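Flavodoxin (Bacillus cereus, PDB 6FSI) binds flavin mononucleotide and probably serves as a low-potential electron donor to a number of redox enzymes. Local coordinates at residues Ile6-Ser11 against Asp66-Phe71; Pro41-Leu46 against Asp73-Ile78; Ala56-Asp61 against Gly99-Ile104. All coordinates share one frame; numbering follows the deposited sequence.

Interaction 1 (Ile6-Ser11 against Asp66-Phe71); sequences IFASMS and DDFLDF. With FMN (flavin mononucleotide), chain B.
Ile6 and Ala8 meet Phe68 and Phe71 in a buried apolar contact where the strand 2-7 of the five-stranded parallel sheet runs out beside residues 66-71, which run into helix 69-74. The fold is the doubly wound flavodoxin α/β sandwich, and the end of this strand leads into its phosphate-binding loop. The Phe68 ring meets both Ala8 and Ile6: the methyl CB of Ala8 lies obliquely 3.8 Å from Phe68 CD2, and at the far end of the ring Phe68 CZ approaches Ile6 CG2 at 4.0 Å. The carbonyl O of Ile6 sits at the edge of the same ring, in its plane, 3.9 Å from CZ. Ile6 sends one branch to each aromatic ring. CG2 stands anti to the backbone N and serves Phe68, while CG1, anti to the carbonyl carbon (chi1 -65°), carries CD1 to Phe71, which comes from the opposite direction; CD1 lies 3.7 Å from Phe71 CZ and equally near CE2. Past Ala8 the chemistry turns polar as the loop wraps the FMN phosphate. Two backbone N-H groups converge on O3P: Met10 N at 2.8 Å and, in a straighter bond (168°), Ser11 N. The serine hydroxyls take the other two terminal oxygens. Asn13 N and Thr14 N add further bonds to the cofactor. Ser9 OG, which also accepts from Glu15 N, donates a hydrogen bond to FMN O2P at 2.7 Å, and Ser11 OG reaches FMN O1P at 2.6 Å.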
loop_
_atom_site.group_PDB
_atom_site.type_symbol
_atom_site.label_atom_id
_atom_site.label_comp_id
_atom_site.label_asym_id
_atom_site.label_seq_id
_atom_site.Cartn_x
_atom_site.Cartn_y
_atom_site.Cartn_z
ATOM N N ILE A 6 -1.994 -5.138 1.301
ATOM C CA ILE A 6 -0.809 -5.935 1.590
ATOM C C ILE A 6 0.284 -4.994 2.025
ATOM O O ILE A 6 0.668 -4.088 1.266
ATOM C CB ILE A 6 -0.381 -6.777 0.387
ATOM C CG1 ILE A 6 -1.488 -7.789 0.102
ATOM C CG2 ILE A 6 0.978 -7.449 0.644
ATOM C CD1 ILE A 6 -1.282 -8.559 -1.167
ATOM N N PHE A 7 0.781 -5.193 3.248
ATOM C CA PHE A 7 1.758 -4.273 3.828
ATOM C C PHE A 7 3.004 -5.007 4.303
ATOM O O PHE A 7 2.956 -6.194 4.653
ATOM C CB PHE A 7 1.172 -3.409 4.985
ATOM C CG PHE A 7 1.016 -4.171 6.261
ATOM C CD1 PHE A 7 -0.114 -4.932 6.512
ATOM C CD2 PHE A 7 2.054 -4.201 7.183
ATOM C CE1 PHE A 7 -0.200 -5.695 7.661
ATOM C CE2 PHE A 7 1.960 -4.952 8.331
ATOM C CZ PHE A 7 0.827 -5.699 8.577
ATOM N N ALA A 8 4.107 -4.261 4.344
ATOM C CA ALA A 8 5.362 -4.699 4.944
ATOM C C ALA A 8 5.743 -3.746 6.067
ATOM O O ALA A 8 5.710 -2.525 5.881
ATOM C CB ALA A 8 6.487 -4.685 3.902
ATOM N N SER A 9 6.139 -4.301 7.213
ATOM C CA SER A 9 6.612 -3.501 8.331
ATOM C C SER A 9 7.597 -4.311 9.164
ATOM O O SER A 9 7.296 -5.427 9.607
ATOM C CB SER A 9 5.455 -3.046 9.223
ATOM O OG SER A 9 5.839 -2.051 10.153
ATOM N N MET A 10 8.765 -3.723 9.397
ATOM C CA MET A 10 9.836 -4.276 10.209
ATOM C C MET A 10 9.757 -3.764 11.643
ATOM O O MET A 10 9.768 -4.538 12.613
ATOM C CB MET A 10 11.139 -3.790 9.566
ATOM C CG MET A 10 12.415 -4.202 10.259
ATOM S SD MET A 10 12.621 -5.986 10.232
ATOM C CE MET A 10 13.077 -6.286 8.523
ATOM N N SER A 11 9.676 -2.435 11.799
ATOM C CA SER A 11 9.694 -1.801 13.115
ATOM C C SER A 11 8.347 -1.225 13.527
ATOM O O SER A 11 8.280 -0.466 14.503
ATOM C CB SER A 11 10.773 -0.715 13.210
ATOM O OG SER A 11 10.344 0.520 12.655
ATOM N N ASP A 66 12.997 -6.663 1.448
ATOM C CA ASP A 66 13.368 -7.982 0.932
ATOM C C ASP A 66 12.145 -8.892 0.756
ATOM O O ASP A 66 12.030 -9.625 -0.237
ATOM C CB ASP A 66 14.374 -8.685 1.861
ATOM C CG ASP A 66 15.751 -8.053 1.846
ATOM O OD1 ASP A 66 16.085 -7.308 0.903
ATOM O OD2 ASP A 66 16.532 -8.355 2.780
ATOM N N ASP A 67 11.216 -8.860 1.705
ATOM C CA ASP A 67 10.060 -9.743 1.672
ATOM C C ASP A 67 9.077 -9.416 0.558
ATOM O O ASP A 67 8.224 -10.254 0.269
ATOM C CB ASP A 67 9.366 -9.715 3.046
ATOM C CG ASP A 67 10.227 -10.312 4.145
ATOM O OD1 ASP A 67 11.045 -11.210 3.834
ATOM O OD2 ASP A 67 10.070 -9.903 5.319
ATOM N N PHE A 68 9.174 -8.240 -0.073
ATOM C CA PHE A 68 8.317 -7.878 -1.203
ATOM C C PHE A 68 8.876 -8.319 -2.557
ATOM O O PHE A 68 8.164 -8.200 -3.560
ATOM C CB PHE A 68 8.077 -6.347 -1.258
ATOM C CG PHE A 68 6.635 -5.915 -1.006
ATOM C CD1 PHE A 68 5.631 -6.253 -1.897
ATOM C CD2 PHE A 68 6.291 -5.156 0.111
ATOM C CE1 PHE A 68 4.311 -5.859 -1.669
ATOM C CE2 PHE A 68 4.983 -4.764 0.344
ATOM C CZ PHE A 68 3.982 -5.109 -0.569
ATOM N N LEU A 69 10.125 -8.806 -2.634
ATOM C CA LEU A 69 10.781 -8.977 -3.936
ATOM C C LEU A 69 10.105 -10.057 -4.790
ATOM O O LEU A 69 9.913 -9.871 -5.997
ATOM C CB LEU A 69 12.275 -9.278 -3.744
ATOM C CG LEU A 69 13.090 -8.105 -3.157
ATOM C CD1 LEU A 69 14.514 -8.546 -2.837
ATOM C CD2 LEU A 69 13.081 -6.901 -4.095
ATOM N N ASP A 70 9.784 -11.214 -4.211
ATOM C CA ASP A 70 9.137 -12.266 -4.995
ATOM C C ASP A 70 7.760 -11.822 -5.481
ATOM O O ASP A 70 7.394 -12.052 -6.637
ATOM C CB ASP A 70 9.045 -13.578 -4.201
ATOM C CG ASP A 70 10.396 -14.269 -4.009
ATOM O OD1 ASP A 70 11.397 -13.908 -4.674
ATOM O OD2 ASP A 70 10.436 -15.205 -3.183
ATOM N N PHE A 71 6.986 -11.182 -4.608
ATOM C CA PHE A 71 5.664 -10.680 -4.975
ATOM C C PHE A 71 5.768 -9.661 -6.104
ATOM O O PHE A 71 5.010 -9.715 -7.083
ATOM C CB PHE A 71 5.063 -10.055 -3.708
ATOM C CG PHE A 71 3.647 -9.561 -3.844
ATOM C CD1 PHE A 71 3.361 -8.316 -4.392
ATOM C CD2 PHE A 71 2.602 -10.320 -3.356
ATOM C CE1 PHE A 71 2.049 -7.860 -4.486
ATOM C CE2 PHE A 71 1.302 -9.867 -3.425
ATOM C CZ PHE A 71 1.028 -8.643 -3.994
HETATM N N1 FMN B . 14.084 4.865 4.306
HETATM C C2 FMN B . 13.975 5.593 3.132
HETATM O O2 FMN B . 13.106 6.477 3.068
HETATM N N3 FMN B . 14.869 5.338 2.094
HETATM C C4 FMN B . 15.818 4.343 2.115
HETATM O O4 FMN B . 16.580 4.200 1.110
HETATM C C4A FMN B . 15.885 3.589 3.309
HETATM N N5 FMN B . 16.765 2.525 3.479
HETATM C C5A FMN B . 16.926 1.923 4.735
HETATM C C6 FMN B . 17.888 0.935 4.923
HETATM C C7 FMN B . 18.066 0.318 6.154
HETATM C C7M FMN B . 19.103 -0.780 6.289
HETATM C C8 FMN B . 17.240 0.678 7.226
HETATM C C8M FMN B . 17.457 -0.009 8.549
HETATM C C9 FMN B . 16.244 1.661 7.046
HETATM C C9A FMN B . 16.078 2.263 5.789
HETATM N N10 FMN B . 15.109 3.243 5.596
HETATM C C10 FMN B . 15.019 3.886 4.384
HETATM C "C1'" FMN B . 14.222 3.682 6.734
HETATM C "C2'" FMN B . 12.966 2.842 6.969
HETATM O "O2'" FMN B . 12.137 2.807 5.816
HETATM C "C3'" FMN B . 12.206 3.487 8.149
HETATM O "O3'" FMN B . 12.863 3.241 9.386
HETATM C "C4'" FMN B . 10.735 3.071 8.299
HETATM O "O4'" FMN B . 10.060 3.807 9.345
HETATM C "C5'" FMN B . 10.574 1.577 8.551
HETATM O "O5'" FMN B . 9.153 1.335 8.492
HETATM P P FMN B . 8.661 0.137 9.357
HETATM O O1P FMN B . 8.606 0.555 10.787
HETATM O O2P FMN B . 7.282 -0.199 8.880
HETATM O O3P FMN B . 9.616 -1.030 9.183
#

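Interaction 2 (Pro41-Leu46 against Asp73-Ile78); sequences PEASIL and DAMDSI
Ile78 faces Ala43 and Leu46 across a buried apolar seam of the flavodoxin α/β fold, between the 3-10 turn that follows strand 31-36 and the chain leaving helix 69-74. From its CB, Ile78 sends two branches to the turn. CG2 lies over the backbone, 4.0 Å from Ser44 CA and slightly closer to the carbonyl O of Ala43. The other branch starts from CG1, held between the backbone N and the carbonyl carbon (chi1 70°), and extends to CD1, which touches Ala43 O at 3.7 Å and Leu46 CD1 at 4.0 Å. That carbonyl oxygen thus has both Ile78 methyls beside it while accepting the turn's own bond from Leu46 N. Leu46 crosses Ile78 at a slant and, with the same CD1, comes within 4.3 Å of Met75 CE; its side chain continues inward to Val4 and Ile6 of strand 2-7. The backbones come near each other at Ala43, whose CA lies 5.8 Å from Met75 CA. Beyond the seam, Asp76 forms a salt bridge with Lys108. Ala43 CB rests 3.7 Å from Ala74 CB, methyl against methyl.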
loop_
_atom_site.group_PDB
_atom_site.type_symbol
_atom_site.label_atom_id
_atom_site.label_comp_id
_atom_site.label_asym_id
_atom_site.label_seq_id
_atom_site.Cartn_x
_atom_site.Cartn_y
_atom_site.Cartn_z
ATOM N N PRO A 41 1.687 -13.769 0.730
ATOM C CA PRO A 41 0.592 -13.823 -0.251
ATOM C C PRO A 41 1.137 -13.913 -1.674
ATOM O O PRO A 41 2.157 -13.313 -2.015
ATOM C CB PRO A 41 -0.137 -12.488 -0.044
ATOM C CG PRO A 41 0.933 -11.551 0.477
ATOM C CD PRO A 41 1.807 -12.441 1.357
ATOM N N GLU A 42 0.427 -14.644 -2.521
ATOM C CA GLU A 42 0.773 -14.703 -3.936
ATOM C C GLU A 42 0.136 -13.530 -4.685
ATOM O O GLU A 42 -1.025 -13.177 -4.448
ATOM C CB GLU A 42 0.348 -16.046 -4.528
ATOM C CG GLU A 42 -1.124 -16.306 -4.515
ATOM C CD GLU A 42 -1.474 -17.684 -5.052
ATOM O OE1 GLU A 42 -0.557 -18.459 -5.371
ATOM O OE2 GLU A 42 -2.665 -18.006 -5.130
ATOM N N ALA A 43 0.910 -12.917 -5.596
ATOM C CA ALA A 43 0.443 -11.719 -6.300
ATOM C C ALA A 43 -0.852 -11.950 -7.079
ATOM O O ALA A 43 -1.629 -11.007 -7.282
ATOM C CB ALA A 43 1.531 -11.189 -7.237
ATOM N N SER A 44 -1.115 -13.188 -7.514
ATOM C CA SER A 44 -2.333 -13.467 -8.258
ATOM C C SER A 44 -3.591 -13.107 -7.471
ATOM O O SER A 44 -4.632 -12.871 -8.083
ATOM C CB SER A 44 -2.378 -14.936 -8.683
ATOM O OG SER A 44 -2.452 -15.776 -7.557
ATOM N N ILE A 45 -3.540 -13.081 -6.135
ATOM C CA ILE A 45 -4.758 -12.752 -5.409
ATOM C C ILE A 45 -5.242 -11.334 -5.736
ATOM O O ILE A 45 -6.437 -11.048 -5.605
ATOM C CB ILE A 45 -4.648 -12.973 -3.881
ATOM C CG1 ILE A 45 -3.817 -11.887 -3.212
ATOM C CG2 ILE A 45 -4.135 -14.374 -3.533
ATOM C CD1 ILE A 45 -3.813 -12.034 -1.678
ATOM N N LEU A 46 -4.345 -10.439 -6.170
ATOM C CA LEU A 46 -4.753 -9.070 -6.469
ATOM C C LEU A 46 -5.800 -9.015 -7.578
ATOM O O LEU A 46 -6.593 -8.071 -7.638
ATOM C CB LEU A 46 -3.550 -8.216 -6.855
ATOM C CG LEU A 46 -2.467 -7.969 -5.811
ATOM C CD1 LEU A 46 -1.467 -6.950 -6.320
ATOM C CD2 LEU A 46 -3.024 -7.527 -4.493
ATOM N N ASP A 73 8.132 -9.390 -8.403
ATOM C CA ASP A 73 8.415 -10.112 -9.640
ATOM C C ASP A 73 7.147 -10.754 -10.209
ATOM O O ASP A 73 6.901 -10.708 -11.427
ATOM C CB ASP A 73 9.479 -11.195 -9.402
ATOM C CG ASP A 73 10.882 -10.637 -9.142
ATOM O OD1 ASP A 73 11.181 -9.463 -9.466
ATOM O OD2 ASP A 73 11.706 -11.422 -8.624
ATOM N N ALA A 74 6.336 -11.368 -9.340
ATOM C CA ALA A 74 5.120 -12.051 -9.771
ATOM C C ALA A 74 4.062 -11.074 -10.282
ATOM O O ALA A 74 3.172 -11.482 -11.033
ATOM C CB ALA A 74 4.575 -12.888 -8.609
ATOM N N MET A 75 4.146 -9.786 -9.924
ATOM C CA MET A 75 3.206 -8.809 -10.460
ATOM C C MET A 75 3.308 -8.663 -11.979
ATOM O O MET A 75 2.350 -8.195 -12.602
ATOM C CB MET A 75 3.391 -7.453 -9.765
ATOM C CG MET A 75 2.926 -7.425 -8.326
ATOM S SD MET A 75 3.169 -5.840 -7.495
ATOM C CE MET A 75 1.820 -4.875 -8.152
ATOM N N ASP A 76 4.432 -9.046 -12.592
ATOM C CA ASP A 76 4.523 -8.917 -14.045
ATOM C C ASP A 76 3.599 -9.871 -14.795
ATOM O O ASP A 76 3.447 -9.730 -16.017
ATOM C CB ASP A 76 5.968 -9.120 -14.491
ATOM C CG ASP A 76 6.846 -7.939 -14.140
ATOM O OD1 ASP A 76 6.328 -6.802 -14.116
ATOM O OD2 ASP A 76 8.051 -8.142 -13.895
ATOM N N SER A 77 2.998 -10.835 -14.095
ATOM C CA SER A 77 2.129 -11.838 -14.694
ATOM C C SER A 77 0.668 -11.699 -14.269
ATOM O O SER A 77 -0.099 -12.658 -14.405
ATOM C CB SER A 77 2.636 -13.249 -14.367
ATOM O OG SER A 77 3.958 -13.442 -14.828
ATOM N N ILE A 78 0.261 -10.533 -13.760
ATOM C CA ILE A 78 -1.128 -10.298 -13.385
ATOM C C ILE A 78 -1.724 -9.134 -14.171
ATOM O O ILE A 78 -1.020 -8.217 -14.631
ATOM C CB ILE A 78 -1.277 -10.085 -11.860
ATOM C CG1 ILE A 78 -0.666 -8.750 -11.414
ATOM C CG2 ILE A 78 -0.650 -11.277 -11.084
ATOM C CD1 ILE A 78 -0.747 -8.490 -9.904
#

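Interaction 3 (Ala56-Asp61 against Gly99-Ile104); sequences AYTWGD and GVAVDI. With FMN (flavin mononucleotide), chain B.
Thr58 turns its side chain toward the start of helix 100-111, and its two branches divide the work. OG1, anti to the carbonyl carbon (chi1 -58°), points into the first helical turn and accepts a hydrogen bond from Ala101 N at 3.0 Å with an N-H...O angle of 157°. Val100 N is also near this oxygen, but its angle is too poor for a bond. CG2, anti to the backbone N, lies 4.0 Å from Val100 CG2 and reaches the pyrimidine end of the flavin, 3.3 Å from FMN N3. Ala101 points its methyl back at the loop, where CB approaches Tyr57 O at 3.3 Å and Ala56 CB at 4.2 Å; that carbonyl oxygen is buried here without a polar partner. Val102 sets CG2 beside Ala56 O. These contacts join two of the loops that hold FMN at the carboxyl ends of the parallel strands in a flavodoxin: the loop after strand 51-55, and the one after strand 84-91 that leads into helix 100-111. Gly99, with positive phi, gives its N-H to FMN O2 in a nearly straight bond of 2.9 Å. Tyr57 and Trp59 point away from the helix, and their rings meet the cofactor. The tyrosine ring lies beside the phosphate, with FMN O3P 3.5 Å above one face and displaced toward the rim. Trp59 brings its six-membered ring to the dimethylbenzene end of the flavin, with FMN C7M over one face, again near the rim. The thinnest gap there is 3.4 Å, between Trp59 CZ3 and FMN C8M.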
loop_
_atom_site.group_PDB
_atom_site.type_symbol
_atom_site.label_atom_id
_atom_site.label_comp_id
_atom_site.label_asym_id
_atom_site.label_seq_id
_atom_site.Cartn_x
_atom_site.Cartn_y
_atom_site.Cartn_z
ATOM N N ALA A 56 4.545 -0.108 2.172
ATOM C CA ALA A 56 5.906 -0.606 2.293
ATOM C C ALA A 56 6.848 0.475 2.789
ATOM O O ALA A 56 6.811 1.615 2.308
ATOM C CB ALA A 56 6.447 -1.114 0.950
ATOM N N TYR A 57 7.712 0.089 3.730
ATOM C CA TYR A 57 8.907 0.865 4.040
ATOM C C TYR A 57 9.917 0.746 2.898
ATOM O O TYR A 57 9.794 -0.120 2.031
ATOM C CB TYR A 57 9.527 0.402 5.362
ATOM C CG TYR A 57 9.884 -1.072 5.462
ATOM C CD1 TYR A 57 8.935 -2.011 5.858
ATOM C CD2 TYR A 57 11.179 -1.528 5.191
ATOM C CE1 TYR A 57 9.254 -3.363 5.976
ATOM C CE2 TYR A 57 11.504 -2.889 5.309
ATOM C CZ TYR A 57 10.534 -3.802 5.691
ATOM O OH TYR A 57 10.868 -5.139 5.807
ATOM N N THR A 58 10.930 1.610 2.920
ATOM C CA THR A 58 12.033 1.569 1.964
ATOM C C THR A 58 13.258 0.992 2.679
ATOM O O THR A 58 13.464 1.218 3.879
ATOM C CB THR A 58 12.283 2.970 1.382
ATOM O OG1 THR A 58 11.081 3.460 0.761
ATOM C CG2 THR A 58 13.385 2.990 0.343
ATOM N N TRP A 59 14.042 0.204 1.958
ATOM C CA TRP A 59 15.126 -0.566 2.535
ATOM C C TRP A 59 16.400 -0.368 1.724
ATOM O O TRP A 59 16.374 -0.002 0.562
ATOM C CB TRP A 59 14.743 -2.053 2.543
ATOM C CG TRP A 59 15.630 -2.918 3.351
ATOM C CD1 TRP A 59 16.462 -3.886 2.894
ATOM C CD2 TRP A 59 15.777 -2.882 4.765
ATOM N NE1 TRP A 59 17.124 -4.465 3.945
ATOM C CE2 TRP A 59 16.721 -3.864 5.109
ATOM C CE3 TRP A 59 15.204 -2.112 5.770
ATOM C CZ2 TRP A 59 17.093 -4.110 6.426
ATOM C CZ3 TRP A 59 15.550 -2.366 7.073
ATOM C CH2 TRP A 59 16.507 -3.342 7.392
ATOM N N GLY A 60 17.539 -0.667 2.336
ATOM C CA GLY A 60 18.807 -0.614 1.622
ATOM C C GLY A 60 19.024 0.703 0.912
ATOM O O GLY A 60 18.858 1.790 1.476
ATOM N N ASP A 61 19.412 0.590 -0.351
ATOM C CA ASP A 61 19.783 1.706 -1.212
ATOM C C ASP A 61 18.579 2.051 -2.089
ATOM O O ASP A 61 18.572 1.849 -3.298
ATOM C CB ASP A 61 21.013 1.274 -2.016
ATOM C CG ASP A 61 21.441 2.263 -3.071
ATOM O OD1 ASP A 61 21.368 3.484 -2.833
ATOM O OD2 ASP A 61 21.943 1.790 -4.123
ATOM N N GLY A 99 11.517 7.151 0.762
ATOM C CA GLY A 99 10.219 6.558 0.471
ATOM C C GLY A 99 10.071 5.971 -0.920
ATOM O O GLY A 99 8.940 5.772 -1.376
ATOM N N VAL A 100 11.177 5.683 -1.620
ATOM C CA VAL A 100 11.023 5.296 -3.021
ATOM C C VAL A 100 10.377 3.924 -3.187
ATOM O O VAL A 100 9.905 3.612 -4.288
ATOM C CB VAL A 100 12.316 5.454 -3.852
ATOM C CG1 VAL A 100 12.713 6.924 -3.951
ATOM C CG2 VAL A 100 13.409 4.554 -3.318
ATOM N N ALA A 101 10.301 3.089 -2.145
ATOM C CA ALA A 101 9.488 1.878 -2.276
ATOM C C ALA A 101 8.046 2.214 -2.664
ATOM O O ALA A 101 7.400 1.464 -3.408
ATOM C CB ALA A 101 9.520 1.050 -0.989
ATOM N N VAL A 102 7.505 3.311 -2.119
ATOM C CA VAL A 102 6.158 3.762 -2.488
ATOM C C VAL A 102 6.077 4.041 -3.987
ATOM O O VAL A 102 5.150 3.600 -4.684
ATOM C CB VAL A 102 5.762 4.987 -1.636
ATOM C CG1 VAL A 102 4.477 5.634 -2.133
ATOM C CG2 VAL A 102 5.640 4.606 -0.155
ATOM N N ASP A 103 7.049 4.788 -4.506
ATOM C CA ASP A 103 7.079 5.146 -5.927
ATOM C C ASP A 103 7.276 3.920 -6.816
ATOM O O ASP A 103 6.665 3.824 -7.883
ATOM C CB ASP A 103 8.170 6.189 -6.160
ATOM C CG ASP A 103 7.985 7.418 -5.299
ATOM O OD1 ASP A 103 6.994 8.142 -5.521
ATOM O OD2 ASP A 103 8.812 7.670 -4.396
ATOM N N ILE A 104 8.108 2.970 -6.384
ATOM C CA ILE A 104 8.343 1.741 -7.139
ATOM C C ILE A 104 7.053 0.926 -7.245
ATOM O O ILE A 104 6.707 0.404 -8.318
ATOM C CB ILE A 104 9.481 0.927 -6.487
ATOM C CG1 ILE A 104 10.829 1.652 -6.644
ATOM C CG2 ILE A 104 9.543 -0.507 -7.072
ATOM C CD1 ILE A 104 11.934 1.133 -5.739
HETATM N N1 FMN B . 14.084 4.865 4.306
HETATM C C2 FMN B . 13.975 5.593 3.132
HETATM O O2 FMN B . 13.106 6.477 3.068
HETATM N N3 FMN B . 14.869 5.338 2.094
HETATM C C4 FMN B . 15.818 4.343 2.115
HETATM O O4 FMN B . 16.580 4.200 1.110
HETATM C C4A FMN B . 15.885 3.589 3.309
HETATM N N5 FMN B . 16.765 2.525 3.479
HETATM C C5A FMN B . 16.926 1.923 4.735
HETATM C C6 FMN B . 17.888 0.935 4.923
HETATM C C7 FMN B . 18.066 0.318 6.154
HETATM C C7M FMN B . 19.103 -0.780 6.289
HETATM C C8 FMN B . 17.240 0.678 7.226
HETATM C C8M FMN B . 17.457 -0.009 8.549
HETATM C C9 FMN B . 16.244 1.661 7.046
HETATM C C9A FMN B . 16.078 2.263 5.789
HETATM N N10 FMN B . 15.109 3.243 5.596
HETATM C C10 FMN B . 15.019 3.886 4.384
HETATM C "C1'" FMN B . 14.222 3.682 6.734
HETATM C "C2'" FMN B . 12.966 2.842 6.969
HETATM O "O2'" FMN B . 12.137 2.807 5.816
HETATM C "C3'" FMN B . 12.206 3.487 8.149
HETATM O "O3'" FMN B . 12.863 3.241 9.386
HETATM C "C4'" FMN B . 10.735 3.071 8.299
HETATM O "O4'" FMN B . 10.060 3.807 9.345
HETATM C "C5'" FMN B . 10.574 1.577 8.551
HETATM O "O5'" FMN B . 9.153 1.335 8.492
HETATM P P FMN B . 8.661 0.137 9.357
HETATM O O1P FMN B . 8.606 0.555 10.787
HETATM O O2P FMN B . 7.282 -0.199 8.880
HETATM O O3P FMN B . 9.616 -1.030 9.183
#

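All three contacts are buried, but they differ in chemistry. Interaction 2, away from the cofactor, is entirely apolar between its segments; interaction 1 is apolar between residues 6-8 and 68-71 and becomes polar only in its phosphate loop; interaction 3 adds a side-chain to backbone hydrogen bond. Interactions 1 and 2 share helix 69-74 and merge into one core: Phe71 packs on Ala43 and Leu46, and Leu46 also meets Ile6. Interaction 1 binds the FMN phosphate, while interaction 3 reaches mainly the flavin ring and flanks the phosphate through Tyr57; they touch where the Tyr57 ring lies against Ala8, Ser9 and Met10. Interactions 2 and 3 do not touch, their nearest atoms being about 7 Å apart.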